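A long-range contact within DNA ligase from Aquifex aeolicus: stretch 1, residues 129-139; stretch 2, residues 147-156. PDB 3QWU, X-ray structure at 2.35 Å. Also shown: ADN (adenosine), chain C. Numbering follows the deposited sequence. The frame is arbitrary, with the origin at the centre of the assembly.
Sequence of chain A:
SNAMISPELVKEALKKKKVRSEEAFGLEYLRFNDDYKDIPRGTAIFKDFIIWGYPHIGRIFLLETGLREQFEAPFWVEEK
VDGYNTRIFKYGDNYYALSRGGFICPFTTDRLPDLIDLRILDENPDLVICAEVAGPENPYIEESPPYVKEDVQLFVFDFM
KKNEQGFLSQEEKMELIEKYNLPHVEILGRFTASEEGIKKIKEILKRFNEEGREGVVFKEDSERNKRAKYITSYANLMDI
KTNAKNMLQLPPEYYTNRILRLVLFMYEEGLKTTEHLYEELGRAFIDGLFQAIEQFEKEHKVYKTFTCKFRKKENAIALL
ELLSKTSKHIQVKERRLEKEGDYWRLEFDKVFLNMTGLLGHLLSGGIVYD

Stretch 1, residues 129-139: ICAEVAGPENP
Stretch 2, residues 147-156: YVKEDVQLFV

Ile-129, Ala-131 and Val-133 meet Leu-154 and Val-156 of the other strand and Val-152 in the loop just before it in the apolar centre of this contact, which buries 702 Å² in all. Ile-129 CG2 lies 3.6 Å from Val-156 CG2, with Ile-129 in m,t and Val-156 in t. Ala-131 sits close to the partner strand: its CB is 3.7 Å from Leu-154 CG and 4.4 Å from Val-156 CG2. Val-133 (t) places CG1 4.0 Å from Val-152 CB and CG2 4.4 Å from Leu-154 CD1; Leu-154 is t,t and Val-152 m.

Most of these side chains ride on two extended strands, 129-134 and 153-156, which run antiparallel with 145° between their directions and whose axes approach to 4.4 Å. Ala-131 faces Val-156 (CA to CA 4.0 Å) and Val-133 faces Leu-154 (CA to CA 4.5 Å) as non-hydrogen-bonded pairs. The alternating pairs carry the hydrogen bonds. Glu-132 N donates to Phe-155 O and Phe-155 N to Glu-132 O, each at 2.9 Å; Ala-134 N donates to Gln-153 O and Gln-153 N to Ala-134 O, again each at 2.9 Å. Between these rungs, CA-H...O contacts use the same carbonyls, including Ala-131 CA to Phe-155 O at 3.2 Å and Val-152 CA to Ala-134 O at 3.3 Å.

Glu-132, Ala-134, Gln-153 and Phe-155 put their side chains on the other face. Phe-155 is m with chi2 -83°. Glu-132 (t,p, chi3 0°) leads its carboxylate away from the partner strand, and its OE1 accepts a 2.6 Å hydrogen bond from O2' of adenosine.

Beyond the strands, Gly-135 turns at phi/psi 148/167. A CB here would jam against the preceding carbonyl and clash with Asp-151 O at 2.4 Å, so the position calls for glycine. Val-148 (t) points toward stretch 1, its CG1 3.8 Å from Gly-135 CA and 4.2 Å from Pro-136 CD. The C-gamma endo ring of Pro-136 (-79/-19) rests on backbone, with CG 3.6 Å from Glu-150 CA and CD 3.4 Å from Asp-151 O.

At the polar edge, Asp-151 takes a positive phi (54/-133), and its O accepts a longer hydrogen bond from Glu-137 N at 3.3 Å. A water also bridges the two residues, donating to Glu-137 O at 2.6 Å and to Asp-151 OD1 at 3.0 Å. Asn-138 (p, chi2 86°) bonds back within its own stretch: ND2 donates to Gly-135 O at 2.8 Å, while CB packs 3.6 Å from Val-152 CG1.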

# COMPACT_ATOMS: atom_id res chain seq x y z
N ILE A 129 -8.96 27.74 -20.80
CA ILE A 129 -7.88 28.17 -19.91
C ILE A 129 -7.63 27.03 -18.98
O ILE A 129 -8.55 26.58 -18.33
CB ILE A 129 -8.26 29.41 -19.07
CG1 ILE A 129 -8.69 30.56 -19.96
CG2 ILE A 129 -7.10 29.83 -18.16
CD1 ILE A 129 -9.37 31.70 -19.20
N CYS A 130 -6.39 26.57 -18.92
CA CYS A 130 -5.99 25.51 -18.01
C CYS A 130 -5.23 26.18 -16.83
O CYS A 130 -4.17 26.78 -17.02
CB CYS A 130 -5.11 24.51 -18.73
SG CYS A 130 -5.91 23.66 -20.09
N ALA A 131 -5.80 26.05 -15.64
CA ALA A 131 -5.28 26.69 -14.44
C ALA A 131 -5.43 25.80 -13.21
O ALA A 131 -6.33 24.95 -13.14
CB ALA A 131 -6.01 28.02 -14.17
N GLU A 132 -4.55 26.04 -12.26
CA GLU A 132 -4.64 25.45 -10.92
C GLU A 132 -5.36 26.43 -10.02
O GLU A 132 -4.97 27.60 -9.96
CB GLU A 132 -3.25 25.23 -10.35
CG GLU A 132 -3.19 24.17 -9.25
CD GLU A 132 -3.37 22.73 -9.76
OE1 GLU A 132 -3.54 22.58 -10.98
OE2 GLU A 132 -3.35 21.78 -8.94
N VAL A 133 -6.40 25.96 -9.32
CA VAL A 133 -7.00 26.70 -8.22
C VAL A 133 -6.43 26.19 -6.88
O VAL A 133 -6.38 24.98 -6.63
CB VAL A 133 -8.49 26.54 -8.20
CG1 VAL A 133 -9.09 27.37 -7.09
CG2 VAL A 133 -9.08 26.96 -9.52
N ALA A 134 -6.04 27.12 -6.00
CA ALA A 134 -5.27 26.75 -4.81
C ALA A 134 -5.51 27.73 -3.69
O ALA A 134 -5.76 28.96 -3.92
CB ALA A 134 -3.76 26.67 -5.14
N GLY A 135 -5.40 27.21 -2.48
CA GLY A 135 -5.66 28.03 -1.28
C GLY A 135 -6.24 27.24 -0.11
O GLY A 135 -6.70 26.13 -0.25
N PRO A 136 -6.24 27.85 1.07
CA PRO A 136 -6.63 27.05 2.21
C PRO A 136 -8.15 26.89 2.32
O PRO A 136 -8.62 25.98 3.00
CB PRO A 136 -6.13 27.88 3.38
CG PRO A 136 -6.21 29.31 2.87
CD PRO A 136 -5.87 29.22 1.42
N GLU A 137 -8.91 27.74 1.66
CA GLU A 137 -10.35 27.61 1.72
C GLU A 137 -10.98 27.11 0.40
O GLU A 137 -11.80 27.80 -0.19
CB GLU A 137 -10.92 28.94 2.16
CG GLU A 137 -10.36 29.41 3.47
CD GLU A 137 -10.79 30.82 3.82
OE1 GLU A 137 -11.73 31.37 3.22
OE2 GLU A 137 -10.16 31.38 4.72
N ASN A 138 -10.58 25.93 -0.03
CA ASN A 138 -11.18 25.26 -1.15
C ASN A 138 -11.76 23.92 -0.71
O ASN A 138 -11.44 23.44 0.34
CB ASN A 138 -10.18 25.09 -2.30
CG ASN A 138 -9.29 23.87 -2.15
OD1 ASN A 138 -9.65 22.76 -2.54
ND2 ASN A 138 -8.11 24.08 -1.59
N PRO A 139 -12.66 23.32 -1.51
CA PRO A 139 -13.37 22.17 -1.00
C PRO A 139 -12.79 20.87 -1.44
O PRO A 139 -13.32 19.85 -1.08
CB PRO A 139 -14.77 22.33 -1.61
CG PRO A 139 -14.54 23.21 -2.87
CD PRO A 139 -13.13 23.69 -2.85
N TYR A 147 1.86 30.71 -0.18
CA TYR A 147 1.65 32.11 -0.59
C TYR A 147 0.17 32.49 -0.84
O TYR A 147 -0.13 33.58 -1.32
CB TYR A 147 2.47 32.40 -1.87
CG TYR A 147 2.39 31.29 -2.93
CD1 TYR A 147 3.36 30.29 -2.99
CD2 TYR A 147 1.33 31.23 -3.82
CE1 TYR A 147 3.30 29.28 -3.90
CE2 TYR A 147 1.25 30.22 -4.75
CZ TYR A 147 2.25 29.24 -4.79
OH TYR A 147 2.19 28.20 -5.72
N VAL A 148 -0.75 31.57 -0.59
CA VAL A 148 -2.16 31.90 -0.65
C VAL A 148 -2.54 31.77 0.78
O VAL A 148 -2.60 30.66 1.30
CB VAL A 148 -3.05 30.94 -1.51
CG1 VAL A 148 -4.39 31.59 -1.74
CG2 VAL A 148 -2.42 30.61 -2.78
N LYS A 149 -2.76 32.90 1.42
CA LYS A 149 -3.03 32.89 2.86
C LYS A 149 -4.52 32.69 3.14
O LYS A 149 -4.88 32.26 4.23
CB LYS A 149 -2.50 34.16 3.52
CG LYS A 149 -0.98 34.33 3.30
CD LYS A 149 -0.55 35.79 3.10
CE LYS A 149 0.99 35.95 3.10
NZ LYS A 149 1.47 37.41 3.19
N GLU A 150 -5.38 32.98 2.16
CA GLU A 150 -6.80 32.81 2.35
C GLU A 150 -7.59 32.69 1.07
O GLU A 150 -7.10 32.96 -0.02
CB GLU A 150 -7.38 33.95 3.24
CG GLU A 150 -7.60 35.30 2.54
CD GLU A 150 -6.48 36.31 2.82
OE1 GLU A 150 -6.16 36.53 4.02
OE2 GLU A 150 -5.93 36.88 1.86
N ASP A 151 -8.84 32.28 1.22
CA ASP A 151 -9.75 32.10 0.10
C ASP A 151 -9.05 31.17 -0.90
O ASP A 151 -8.51 30.15 -0.49
CB ASP A 151 -10.12 33.47 -0.50
CG ASP A 151 -11.39 33.43 -1.34
OD1 ASP A 151 -12.20 32.47 -1.23
OD2 ASP A 151 -11.60 34.39 -2.10
N VAL A 152 -9.06 31.53 -2.19
CA VAL A 152 -8.45 30.75 -3.24
C VAL A 152 -8.01 31.72 -4.31
O VAL A 152 -8.51 32.86 -4.39
CB VAL A 152 -9.44 29.78 -3.90
CG1 VAL A 152 -9.53 28.54 -3.12
CG2 VAL A 152 -10.80 30.45 -3.99
N GLN A 153 -7.11 31.23 -5.16
CA GLN A 153 -6.46 32.02 -6.20
C GLN A 153 -6.25 31.04 -7.33
O GLN A 153 -6.24 29.84 -7.12
CB GLN A 153 -5.11 32.56 -5.73
CG GLN A 153 -5.21 33.87 -4.94
CD GLN A 153 -3.82 34.39 -4.51
OE1 GLN A 153 -2.86 34.28 -5.27
NE2 GLN A 153 -3.72 34.92 -3.28
N LEU A 154 -6.08 31.59 -8.52
CA LEU A 154 -6.06 30.81 -9.70
C LEU A 154 -4.78 31.15 -10.44
O LEU A 154 -4.37 32.27 -10.45
CB LEU A 154 -7.31 31.10 -10.49
CG LEU A 154 -7.45 30.54 -11.87
CD1 LEU A 154 -8.92 30.41 -12.19
CD2 LEU A 154 -6.72 31.48 -12.79
N PHE A 155 -4.14 30.14 -10.99
CA PHE A 155 -2.91 30.30 -11.70
C PHE A 155 -2.94 29.55 -13.02
O PHE A 155 -2.91 28.32 -13.02
CB PHE A 155 -1.79 29.77 -10.82
CG PHE A 155 -1.63 30.52 -9.50
CD1 PHE A 155 -0.92 31.69 -9.43
CD2 PHE A 155 -2.19 30.05 -8.35
CE1 PHE A 155 -0.78 32.40 -8.18
CE2 PHE A 155 -2.04 30.76 -7.12
CZ PHE A 155 -1.36 31.95 -7.08
N VAL A 156 -3.04 30.29 -14.14
CA VAL A 156 -2.96 29.72 -15.47
C VAL A 156 -1.57 29.07 -15.74
O VAL A 156 -0.52 29.63 -15.38
CB VAL A 156 -3.20 30.85 -16.56
CG1 VAL A 156 -3.08 30.25 -18.00
CG2 VAL A 156 -4.52 31.54 -16.36
O5' ADN C . -0.79 16.17 -13.56
C5' ADN C . -0.12 17.32 -13.06
C4' ADN C . -1.13 18.27 -12.43
O4' ADN C . -0.46 19.37 -11.73
C3' ADN C . -2.00 18.92 -13.50
O3' ADN C . -3.19 18.20 -13.82
C2' ADN C . -2.29 20.31 -12.94
O2' ADN C . -3.59 20.36 -12.37
C1' ADN C . -1.24 20.58 -11.87
N9 ADN C . -0.32 21.68 -12.20
C8 ADN C . 0.11 22.59 -11.29
N7 ADN C . 0.96 23.49 -11.84
C5 ADN C . 1.09 23.11 -13.14
C6 ADN C . 1.87 23.61 -14.28
N6 ADN C . 2.65 24.71 -14.07
N1 ADN C . 1.72 22.99 -15.49
C2 ADN C . 0.93 21.89 -15.62
N3 ADN C . 0.20 21.36 -14.60
C4 ADN C . 0.24 21.93 -13.37
O HOH W 1 -13.39 29.82 -0.58